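Local atomic coordinates of OBCA, Oxalate Biosynthetic Component A (PDB entry 4NNB), a protein that is an oxalate biosynthetic component with a domain of the TIM-barrel clan that holds a magnesium ion, and a family-specific N-terminal domain. Residues A[472-475]-A[476-480]; A[490-494]-A[495-499]; A[157-161]-A[162-166]; A[129-132]-A[133-137]. One frame throughout, in Å; residues are numbered along the deposited sequence.

Contact 1 (A[472-475]-A[476-480]); sequences VGLE and DGLTV. With MG (magnesium ion), chain B; OAA (oxaloacetate ion), chain C.
The carboxylates of Glu-475 and Asp-476 belong to consecutive residues, yet their planes are turned 41° from each other. Beside the Asp-476 carboxylate lies the aliphatic part of its neighbour, with Glu-475 CG 3.6 Å from Asp-476 OD2, while Asp-476 OD1 takes a salt bridge from Arg-471, whose pairing with Glu-475 OE2 is long and weak. The Glu-475 carboxylate points to the metal: OE1 binds the magnesium ion at 2.2 Å, alongside His-224, His-226, a water and two oxygens, O2 and O3, of the oxaloacetate ion. With CG anti to the backbone N (chi1 173°) and an extended chain beyond it, glutamate has the length to carry its oxygen from the loop to the magnesium. That loop follows strand 469-472 of the central barrel sheet, where it runs parallel to its neighbours, and ligands on loops after the strands are the hallmark of active sites in TIM barrels. Here the chain turns tightly. Gly-473 O accepts from Gly-477 N at 3.2 Å, in the carbonyl plane, and from Asp-476 N at 2.9 Å, above that plane. The backbone angles of Gly-473 would jam a side chain against the preceding carbonyl. On the turn, Leu-474 and Leu-478 cross at about a right angle, Leu-474 CB meeting Leu-478 CD2 at 3.9 Å.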
loop_
_atom_site.group_PDB
_atom_site.type_symbol
_atom_site.label_atom_id
_atom_site.label_comp_id
_atom_site.label_asym_id
_atom_site.label_seq_id
_atom_site.Cartn_x
_atom_site.Cartn_y
_atom_site.Cartn_z
ATOM N N VAL A 472 1.258 -6.977 6.288
ATOM C CA VAL A 472 1.422 -5.519 6.303
ATOM C C VAL A 472 2.286 -5.150 5.105
ATOM O O VAL A 472 2.892 -6.024 4.487
ATOM C CB VAL A 472 2.132 -5.031 7.587
ATOM C CG1 VAL A 472 1.218 -5.183 8.792
ATOM C CG2 VAL A 472 3.437 -5.799 7.790
ATOM N N GLY A 473 2.335 -3.865 4.775
ATOM C CA GLY A 473 3.231 -3.390 3.734
ATOM C C GLY A 473 2.667 -2.162 3.049
ATOM O O GLY A 473 1.484 -1.862 3.218
ATOM N N LEU A 474 3.487 -1.470 2.255
ATOM C CA LEU A 474 3.033 -0.260 1.549
ATOM C C LEU A 474 1.810 -0.488 0.641
ATOM O O LEU A 474 1.012 0.432 0.415
ATOM C CB LEU A 474 4.186 0.375 0.766
ATOM C CG LEU A 474 5.379 0.868 1.599
ATOM C CD1 LEU A 474 6.302 1.776 0.755
ATOM C CD2 LEU A 474 4.892 1.599 2.846
ATOM N N GLU A 475 1.652 -1.709 0.133
ATOM C CA GLU A 475 0.427 -2.074 -0.590
ATOM C C GLU A 475 -0.848 -1.740 0.182
ATOM O O GLU A 475 -1.824 -1.247 -0.395
ATOM C CB GLU A 475 0.442 -3.572 -0.936
ATOM C CG GLU A 475 -0.877 -4.082 -1.537
ATOM C CD GLU A 475 -0.703 -5.408 -2.265
ATOM O OE1 GLU A 475 -1.684 -5.905 -2.865
ATOM O OE2 GLU A 475 0.413 -5.964 -2.215
ATOM N N ASP A 476 -0.844 -1.997 1.487
ATOM C CA ASP A 476 -2.058 -1.842 2.303
ATOM C C ASP A 476 -2.164 -0.520 3.071
ATOM O O ASP A 476 -3.267 -0.017 3.295
ATOM C CB ASP A 476 -2.179 -3.014 3.278
ATOM C CG ASP A 476 -2.191 -4.345 2.565
ATOM O OD1 ASP A 476 -1.585 -5.320 3.069
ATOM O OD2 ASP A 476 -2.783 -4.401 1.475
ATOM N N GLY A 477 -1.023 0.029 3.482
ATOM C CA GLY A 477 -0.992 1.316 4.163
ATOM C C GLY A 477 0.407 1.899 4.134
ATOM O O GLY A 477 1.387 1.155 4.154
ATOM N N LEU A 478 0.507 3.228 4.110
ATOM C CA LEU A 478 1.800 3.898 3.936
ATOM C C LEU A 478 2.409 4.394 5.250
ATOM O O LEU A 478 3.523 4.932 5.260
ATOM C CB LEU A 478 1.652 5.070 2.965
ATOM C CG LEU A 478 1.197 4.680 1.551
ATOM C CD1 LEU A 478 1.071 5.913 0.637
ATOM C CD2 LEU A 478 2.166 3.648 0.969
ATOM N N THR A 479 1.686 4.204 6.352
ATOM C CA THR A 479 2.066 4.809 7.630
ATOM C C THR A 479 2.509 3.831 8.725
ATOM O O THR A 479 2.275 2.619 8.653
ATOM C CB THR A 479 0.912 5.679 8.186
ATOM O OG1 THR A 479 -0.255 4.872 8.369
ATOM C CG2 THR A 479 0.579 6.814 7.224
ATOM N N VAL A 480 3.175 4.378 9.738
ATOM C CA VAL A 480 3.413 3.663 10.985
ATOM C C VAL A 480 3.024 4.586 12.140
ATOM O O VAL A 480 2.976 5.818 11.985
ATOM C CB VAL A 480 4.889 3.246 11.175
ATOM C CG1 VAL A 480 5.297 2.163 10.190
ATOM C CG2 VAL A 480 5.815 4.474 11.077
HETATM MG MG MG B . -1.839 -7.594 -4.239
HETATM O O1 OAA C . -4.268 -10.687 -6.158
HETATM O O2 OAA C . -2.665 -9.248 -5.444
HETATM O O4 OAA C . -5.593 -4.920 -5.052
HETATM O O5 OAA C . -6.287 -6.241 -6.802
HETATM O O3 OAA C . -3.344 -6.666 -4.967
HETATM C C1 OAA C . -3.915 -9.505 -5.717
HETATM C C2 OAA C . -4.989 -8.457 -5.533
HETATM C C3 OAA C . -4.511 -7.027 -5.410
HETATM C C4 OAA C . -5.509 -6.004 -5.784
HETATM O O HOH W 1 -3.337 -8.129 -2.632
#

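Contact 2 (A[490-494]-A[495-499])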
loop_
_atom_site.group_PDB
_atom_site.type_symbol
_atom_site.label_atom_id
_atom_site.label_comp_id
_atom_site.label_asym_id
_atom_site.label_seq_id
_atom_site.Cartn_x
_atom_site.Cartn_y
_atom_site.Cartn_z
ATOM N N ARG A 490 3.205 8.817 11.099
ATOM C CA ARG A 490 4.069 9.305 10.024
ATOM C C ARG A 490 4.140 8.272 8.899
ATOM O O ARG A 490 3.679 7.143 9.061
ATOM C CB ARG A 490 5.485 9.555 10.542
ATOM C CG ARG A 490 6.146 8.300 11.143
ATOM C CD ARG A 490 7.656 8.479 11.260
ATOM N NE ARG A 490 8.309 7.466 12.089
ATOM C CZ ARG A 490 8.777 6.312 11.623
ATOM N NH1 ARG A 490 8.654 6.021 10.333
ATOM N NH2 ARG A 490 9.353 5.442 12.442
ATOM N N LYS A 491 4.726 8.664 7.770
ATOM C CA LYS A 491 4.982 7.738 6.673
ATOM C C LYS A 491 6.012 6.709 7.110
ATOM O O LYS A 491 7.021 7.046 7.755
ATOM C CB LYS A 491 5.456 8.493 5.422
ATOM C CG LYS A 491 4.327 9.252 4.701
ATOM C CD LYS A 491 3.336 8.265 4.052
ATOM C CE LYS A 491 2.018 8.898 3.633
ATOM N NZ LYS A 491 2.061 9.571 2.304
ATOM N N ALA A 492 5.742 5.445 6.804
ATOM C CA ALA A 492 6.695 4.378 7.096
ATOM C C ALA A 492 7.985 4.584 6.297
ATOM O O ALA A 492 7.944 5.111 5.183
ATOM C CB ALA A 492 6.083 3.013 6.759
ATOM N N ARG A 493 9.119 4.150 6.845
ATOM C CA ARG A 493 10.371 4.211 6.098
ATOM C C ARG A 493 10.453 3.085 5.061
ATOM O O ARG A 493 11.339 3.071 4.203
ATOM C CB ARG A 493 11.560 4.118 7.052
ATOM C CG ARG A 493 11.662 5.277 8.034
ATOM C CD ARG A 493 13.052 5.855 8.008
ATOM N NE ARG A 493 13.271 6.627 6.785
ATOM C CZ ARG A 493 14.450 6.746 6.187
ATOM N NH1 ARG A 493 15.509 6.133 6.692
ATOM N NH2 ARG A 493 14.570 7.476 5.084
ATOM N N GLY A 494 9.532 2.134 5.152
ATOM C CA GLY A 494 9.527 0.997 4.257
ATOM C C GLY A 494 8.592 -0.074 4.781
ATOM O O GLY A 494 8.141 -0.009 5.931
ATOM N N THR A 495 8.269 -1.043 3.930
ATOM C CA THR A 495 7.513 -2.202 4.382
ATOM C C THR A 495 8.269 -2.915 5.501
ATOM O O THR A 495 7.665 -3.364 6.470
ATOM C CB THR A 495 7.202 -3.171 3.207
ATOM O OG1 THR A 495 6.268 -2.532 2.313
ATOM C CG2 THR A 495 6.599 -4.455 3.720
ATOM N N TRP A 496 9.592 -2.996 5.389
ATOM C CA TRP A 496 10.380 -3.644 6.442
ATOM C C TRP A 496 10.107 -3.020 7.824
ATOM O O TRP A 496 10.106 -3.718 8.839
ATOM C CB TRP A 496 11.875 -3.584 6.117
ATOM C CG TRP A 496 12.414 -2.188 6.129
ATOM C CD1 TRP A 496 12.570 -1.357 5.053
ATOM C CD2 TRP A 496 12.864 -1.453 7.277
ATOM N NE1 TRP A 496 13.083 -0.148 5.467
ATOM C CE2 TRP A 496 13.275 -0.184 6.824
ATOM C CE3 TRP A 496 12.954 -1.745 8.642
ATOM C CZ2 TRP A 496 13.764 0.797 7.694
ATOM C CZ3 TRP A 496 13.441 -0.768 9.506
ATOM C CH2 TRP A 496 13.840 0.481 9.028
ATOM N N GLU A 497 9.859 -1.715 7.863
ATOM C CA GLU A 497 9.609 -1.069 9.150
ATOM C C GLU A 497 8.266 -1.514 9.721
ATOM O O GLU A 497 8.154 -1.799 10.918
ATOM C CB GLU A 497 9.694 0.460 9.053
ATOM C CG GLU A 497 9.504 1.129 10.414
ATOM C CD GLU A 497 9.757 2.613 10.381
ATOM O OE1 GLU A 497 10.506 3.096 11.247
ATOM O OE2 GLU A 497 9.196 3.304 9.498
ATOM N N GLN A 498 7.258 -1.603 8.855
ATOM C CA GLN A 498 5.945 -2.099 9.261
ATOM C C GLN A 498 6.015 -3.543 9.727
ATOM O O GLN A 498 5.347 -3.917 10.691
ATOM C CB GLN A 498 4.933 -1.916 8.119
ATOM C CG GLN A 498 4.785 -0.434 7.729
ATOM C CD GLN A 498 4.079 -0.225 6.398
ATOM O OE1 GLN A 498 4.241 -1.014 5.459
ATOM N NE2 GLN A 498 3.286 0.837 6.313
ATOM N N VAL A 499 6.842 -4.340 9.055
ATOM C CA VAL A 499 7.093 -5.717 9.466
ATOM C C VAL A 499 7.713 -5.791 10.879
ATOM O O VAL A 499 7.256 -6.578 11.712
ATOM C CB VAL A 499 7.993 -6.448 8.445
ATOM C CG1 VAL A 499 8.392 -7.823 8.960
ATOM C CG2 VAL A 499 7.280 -6.577 7.082
HETATM O O HOH W 2 12.814 1.283 2.562
#
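Arg-490 meets Glu-497 end-on, the two side chains arriving from opposite directions. NH2 donates to Glu-497 OE1 at 2.9 Å and NH1 to Glu-497 OE2 at 2.9 Å, both oxygens lying near the guanidinium plane. The carboxylate is turned 42° against that plane, so OE1 is approached from above its own plane while OE2 is met on its syn side. The arginine is held at other points too: NH1 also donates to Lys-491 O, and NE forms a salt bridge with Asp-482. Ala-492 offers just a methyl, small enough for the amide end of Gln-498 to lie close by, CB to NE2 being 3.6 Å, while NE2 itself donates to Gly-477 O and Thr-479 O. At Arg-493 the polar contact is made by the backbone. Its N donates to Glu-497 OE2 at 2.8 Å in a nearly straight bond (173°) on the anti side, reaching that oxygen from the face opposite to Arg-490 NH1. Glu-497 can serve both because CG stands anti to its backbone N (chi1 -177°) and the chain runs extended. A water joins Arg-493 O to Trp-496 NE1 at the ring edge. Gly-494, the N-cap residue, has backbone angles suited to glycine, and a CB there would collide with Trp-496 CD1; its O accepts weak bonds from Glu-497 N and Gln-498 N as the first turn begins. The strand-to-helix junction thus lies between strand 479-481, whose Val-480 packs on Arg-490 and Glu-497, and helix 205-217, where Arg-214 makes a cation-pi contact with Trp-496.

Contact 3 (A[157-161]-A[162-166])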
loop_
_atom_site.group_PDB
_atom_site.type_symbol
_atom_site.label_atom_id
_atom_site.label_comp_id
_atom_site.label_asym_id
_atom_site.label_seq_id
_atom_site.Cartn_x
_atom_site.Cartn_y
_atom_site.Cartn_z
ATOM N N HIS A 157 10.177 21.928 -1.244
ATOM C CA HIS A 157 9.057 21.362 -0.502
ATOM C C HIS A 157 7.987 22.398 -0.178
ATOM O O HIS A 157 8.266 23.419 0.465
ATOM C CB HIS A 157 9.560 20.664 0.769
ATOM C CG HIS A 157 10.392 19.450 0.491
ATOM N ND1 HIS A 157 11.260 18.912 1.415
ATOM C CD2 HIS A 157 10.479 18.667 -0.610
ATOM C CE1 HIS A 157 11.853 17.853 0.893
ATOM N NE2 HIS A 157 11.398 17.682 -0.335
ATOM N N TYR A 158 6.762 22.108 -0.619
ATOM C CA TYR A 158 5.648 23.057 -0.573
ATOM C C TYR A 158 4.488 22.600 0.326
ATOM O O TYR A 158 4.093 21.435 0.311
ATOM C CB TYR A 158 5.153 23.298 -2.007
ATOM C CG TYR A 158 3.896 24.137 -2.153
ATOM C CD1 TYR A 158 2.638 23.549 -2.148
ATOM C CD2 TYR A 158 3.975 25.511 -2.330
ATOM C CE1 TYR A 158 1.494 24.309 -2.300
ATOM C CE2 TYR A 158 2.838 26.284 -2.479
ATOM C CZ TYR A 158 1.601 25.680 -2.465
ATOM O OH TYR A 158 0.469 26.450 -2.617
ATOM N N LEU A 159 3.940 23.535 1.095
ATOM C CA LEU A 159 2.728 23.297 1.874
ATOM C C LEU A 159 1.599 24.161 1.278
ATOM O O LEU A 159 1.805 25.341 1.024
ATOM C CB LEU A 159 2.972 23.658 3.341
ATOM C CG LEU A 159 4.146 22.933 4.010
ATOM C CD1 LEU A 159 4.346 23.381 5.454
ATOM C CD2 LEU A 159 3.965 21.415 3.937
ATOM N N PRO A 160 0.406 23.576 1.052
ATOM C CA PRO A 160 -0.703 24.277 0.379
ATOM C C PRO A 160 -1.405 25.318 1.258
ATOM O O PRO A 160 -1.326 25.230 2.485
ATOM C CB PRO A 160 -1.676 23.135 0.063
ATOM C CG PRO A 160 -1.466 22.174 1.184
ATOM C CD PRO A 160 0.032 22.195 1.412
ATOM N N PRO A 161 -2.102 26.284 0.635
ATOM C CA PRO A 161 -2.772 27.368 1.365
ATOM C C PRO A 161 -3.666 26.886 2.509
ATOM O O PRO A 161 -3.632 27.487 3.569
ATOM C CB PRO A 161 -3.621 28.036 0.280
ATOM C CG PRO A 161 -2.828 27.843 -0.961
ATOM C CD PRO A 161 -2.213 26.461 -0.826
ATOM N N ALA A 162 -4.439 25.825 2.302
ATOM C CA ALA A 162 -5.335 25.320 3.347
ATOM C C ALA A 162 -4.586 24.855 4.600
ATOM O O ALA A 162 -5.073 25.014 5.723
ATOM C CB ALA A 162 -6.212 24.206 2.807
ATOM N N LEU A 163 -3.407 24.273 4.408
ATOM C CA LEU A 163 -2.577 23.885 5.543
ATOM C C LEU A 163 -2.007 25.128 6.224
ATOM O O LEU A 163 -2.005 25.230 7.448
ATOM C CB LEU A 163 -1.447 22.961 5.090
ATOM C CG LEU A 163 -0.637 22.329 6.222
ATOM C CD1 LEU A 163 -1.576 21.635 7.189
ATOM C CD2 LEU A 163 0.363 21.329 5.654
ATOM N N ILE A 164 -1.523 26.072 5.421
ATOM C CA ILE A 164 -0.913 27.287 5.947
ATOM C C ILE A 164 -1.940 28.122 6.705
ATOM O O ILE A 164 -1.647 28.689 7.764
ATOM C CB ILE A 164 -0.265 28.112 4.825
ATOM C CG1 ILE A 164 0.904 27.332 4.219
ATOM C CG2 ILE A 164 0.214 29.451 5.349
ATOM C CD1 ILE A 164 1.890 26.802 5.273
ATOM N N GLU A 165 -3.149 28.183 6.154
ATOM C CA GLU A 165 -4.254 28.887 6.793
ATOM C C GLU A 165 -4.608 28.262 8.139
ATOM O O GLU A 165 -4.861 28.974 9.108
ATOM C CB GLU A 165 -5.469 28.943 5.856
ATOM C CG GLU A 165 -5.269 29.936 4.716
ATOM C CD GLU A 165 -6.170 29.689 3.525
ATOM O OE1 GLU A 165 -7.005 28.754 3.565
ATOM O OE2 GLU A 165 -6.027 30.435 2.536
ATOM N N ALA A 166 -4.592 26.935 8.214
ATOM C CA ALA A 166 -4.903 26.267 9.476
ATOM C C ALA A 166 -3.817 26.511 10.530
ATOM O O ALA A 166 -4.116 26.664 11.718
ATOM C CB ALA A 166 -5.138 24.782 9.263
#
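Leu-159 and Leu-163 approach each other at a slant, CD2 to CD2 at 4.0 Å, while the CD1 methyl of Ile-164 meets the base of the same leucine, 3.8 Å from Leu-159 CB. Leu-163 has CG anti to the backbone N (chi1 -171°), and this swings its CD2 methyl towards the strand residue. The Pro-160 ring also slants across Leu-163, with CG 4.0 Å from Leu-163 CB. These apolar groups fill the corner where strand 155-159 gives way to helix 161-170, a strand-to-helix junction of the N-terminal domain. Leu-159 and Leu-163 also touch helix 125-137, so branched aliphatic side chains suit this buried angle.

Pro-160 takes the N-cap position and Pro-161 the first turn, where a residue lacking an N-H costs the helix no internal hydrogen bond. Pro-160 O accepts from Ile-164 N at 3.1 Å, in the carbonyl plane, and Pro-161 O from Glu-165 N at 2.7 Å. Glu-165, on the exposed side, runs past Pro-161 O, its CG 3.2 Å away. With two rigid rings and aliphatic packing, the junction relies on shape and backbone bonding, and the charge stays at the surface.

Contact 4 (A[129-132]-A[133-137])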
loop_
_atom_site.group_PDB
_atom_site.type_symbol
_atom_site.label_atom_id
_atom_site.label_comp_id
_atom_site.label_asym_id
_atom_site.label_seq_id
_atom_site.Cartn_x
_atom_site.Cartn_y
_atom_site.Cartn_z
ATOM N N ARG A 129 -0.576 15.993 12.741
ATOM C CA ARG A 129 -0.531 14.792 11.897
ATOM C C ARG A 129 -0.459 15.166 10.423
ATOM O O ARG A 129 0.295 14.566 9.668
ATOM C CB ARG A 129 -1.757 13.893 12.118
ATOM C CG ARG A 129 -1.791 13.156 13.431
ATOM C CD ARG A 129 -2.913 12.098 13.493
ATOM N NE ARG A 129 -3.187 11.729 14.881
ATOM C CZ ARG A 129 -4.338 11.954 15.515
ATOM N NH1 ARG A 129 -5.362 12.527 14.887
ATOM N NH2 ARG A 129 -4.465 11.593 16.784
ATOM N N ARG A 130 -1.256 16.150 10.019
ATOM C CA ARG A 130 -1.250 16.615 8.638
ATOM C C ARG A 130 0.138 17.065 8.209
ATOM O O ARG A 130 0.602 16.721 7.117
ATOM C CB ARG A 130 -2.218 17.789 8.457
ATOM C CG ARG A 130 -3.615 17.408 7.997
ATOM C CD ARG A 130 -4.506 18.649 7.923
ATOM N NE ARG A 130 -4.463 19.304 6.617
ATOM C CZ ARG A 130 -5.048 20.467 6.344
ATOM N NH1 ARG A 130 -5.713 21.114 7.296
ATOM N NH2 ARG A 130 -4.969 20.987 5.122
ATOM N N ILE A 131 0.789 17.853 9.062
ATOM C CA ILE A 131 2.115 18.381 8.754
ATOM C C ILE A 131 3.140 17.253 8.738
ATOM O O ILE A 131 3.950 17.151 7.805
ATOM C CB ILE A 131 2.549 19.455 9.771
ATOM C CG1 ILE A 131 1.600 20.652 9.699
ATOM C CG2 ILE A 131 3.967 19.905 9.493
ATOM C CD1 ILE A 131 1.808 21.669 10.792
ATOM N N VAL A 132 3.114 16.417 9.774
ATOM C CA VAL A 132 4.047 15.301 9.857
ATOM C C VAL A 132 3.903 14.356 8.644
ATOM O O VAL A 132 4.900 13.961 8.042
ATOM C CB VAL A 132 3.930 14.537 11.199
ATOM C CG1 VAL A 132 4.799 13.288 11.173
ATOM C CG2 VAL A 132 4.368 15.431 12.366
ATOM N N LEU A 133 2.672 14.026 8.270
ATOM C CA LEU A 133 2.453 13.157 7.114
ATOM C C LEU A 133 2.924 13.824 5.817
ATOM O O LEU A 133 3.540 13.182 4.968
ATOM C CB LEU A 133 0.982 12.719 7.027
ATOM C CG LEU A 133 0.568 11.748 8.144
ATOM C CD1 LEU A 133 -0.953 11.709 8.298
ATOM C CD2 LEU A 133 1.131 10.318 7.921
ATOM N N GLN A 134 2.662 15.117 5.669
ATOM C CA GLN A 134 3.091 15.797 4.455
ATOM C C GLN A 134 4.618 15.829 4.336
ATOM O O GLN A 134 5.172 15.502 3.285
ATOM C CB GLN A 134 2.531 17.215 4.382
ATOM C CG GLN A 134 2.820 17.867 3.040
ATOM C CD GLN A 134 2.185 17.116 1.890
ATOM O OE1 GLN A 134 0.962 17.124 1.730
ATOM N NE2 GLN A 134 3.011 16.447 1.091
ATOM N N LEU A 135 5.290 16.225 5.410
ATOM C CA LEU A 135 6.744 16.343 5.378
ATOM C C LEU A 135 7.453 14.986 5.304
ATOM O O LEU A 135 8.478 14.861 4.642
ATOM C CB LEU A 135 7.254 17.177 6.563
ATOM C CG LEU A 135 6.905 18.677 6.525
ATOM C CD1 LEU A 135 7.565 19.427 7.677
ATOM C CD2 LEU A 135 7.290 19.306 5.199
ATOM N N THR A 136 6.919 13.970 5.977
ATOM C CA THR A 136 7.518 12.637 5.853
ATOM C C THR A 136 7.235 12.008 4.485
ATOM O O THR A 136 7.986 11.134 4.049
ATOM C CB THR A 136 7.151 11.661 7.007
ATOM O OG1 THR A 136 5.727 11.521 7.107
ATOM C CG2 THR A 136 7.719 12.152 8.342
ATOM N N THR A 137 6.169 12.455 3.815
ATOM C CA THR A 137 5.921 12.085 2.418
ATOM C C THR A 137 7.019 12.692 1.549
ATOM O O THR A 137 7.428 12.109 0.546
ATOM C CB THR A 137 4.539 12.583 1.920
ATOM O OG1 THR A 137 3.500 11.966 2.688
ATOM C CG2 THR A 137 4.318 12.252 0.441
#
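Val-132 O is gripped twice by Thr-136, by the hydroxyl OG1 at 2.7 Å and by the backbone N at 2.9 Å, the two donors reaching it from opposite faces of the carbonyl plane. The hydroxyl gets there because OG1 sits between the backbone N and the carbonyl carbon (chi1 57°), a rotamer that brings it back over the preceding turn. OG1 has a further role, as it also accepts from Lys-491 N, and a threonine therefore suits a buried place where a helix meets a strand end. One residue on, Thr-137 repeats the pattern: its OG1 donates to Leu-133 O at 2.6 Å and its N to the same oxygen, again from opposite faces. Both threonines lie in the last turn of helix 125-137, a regular alpha helix of the N-terminal domain whose i to i+4 bonds continue through Leu-133 N to Arg-129 O at 2.8 Å and Leu-135 N to Ile-131 O at 2.9 Å. Ile-131 and Leu-135 lie side by side and point the same way, Ile-131 CG2 being 4.1 Å from Leu-135 CD1; together they form an apolar strip on one side of the helix, and Ile-131 packs on Ile-167 of helix 161-170. Leu-133 rests its CG 3.2 Å from Arg-129 O and packs on Val-489, while Val-132 touches Arg-490 in the same strand, 489-491. The long polar side chains reach away from the helix: Arg-129 makes a salt bridge with Glu-414, and Gln-134 donates through NE2 to Ala-193 O.

In the fold
Contact 1 lies nearest the chain centre (centres about 5 Å apart) yet is only partly buried, and alone holds a metal ligand; contact 3, about 25 Å out, is buried all the same. Contacts 1 and 2 share the small antiparallel sheet: strands 479-481 and 489-491 pair through Val-480 N to Arg-490 O, so the metal loop and the helix start at Gly-494 are directly linked. Contact 4 bridges the two halves of the set. Its threonines meet Lys-491 of contact 2, while Gln-134 and Leu-135 pack on Leu-159 of contact 3. Chemistry follows place: metal and carboxylates in contact 1, a two-pronged salt bridge in contact 2, aliphatic packing and backbone bonds in contact 3, and in contact 4 the same with threonine hydroxyls added.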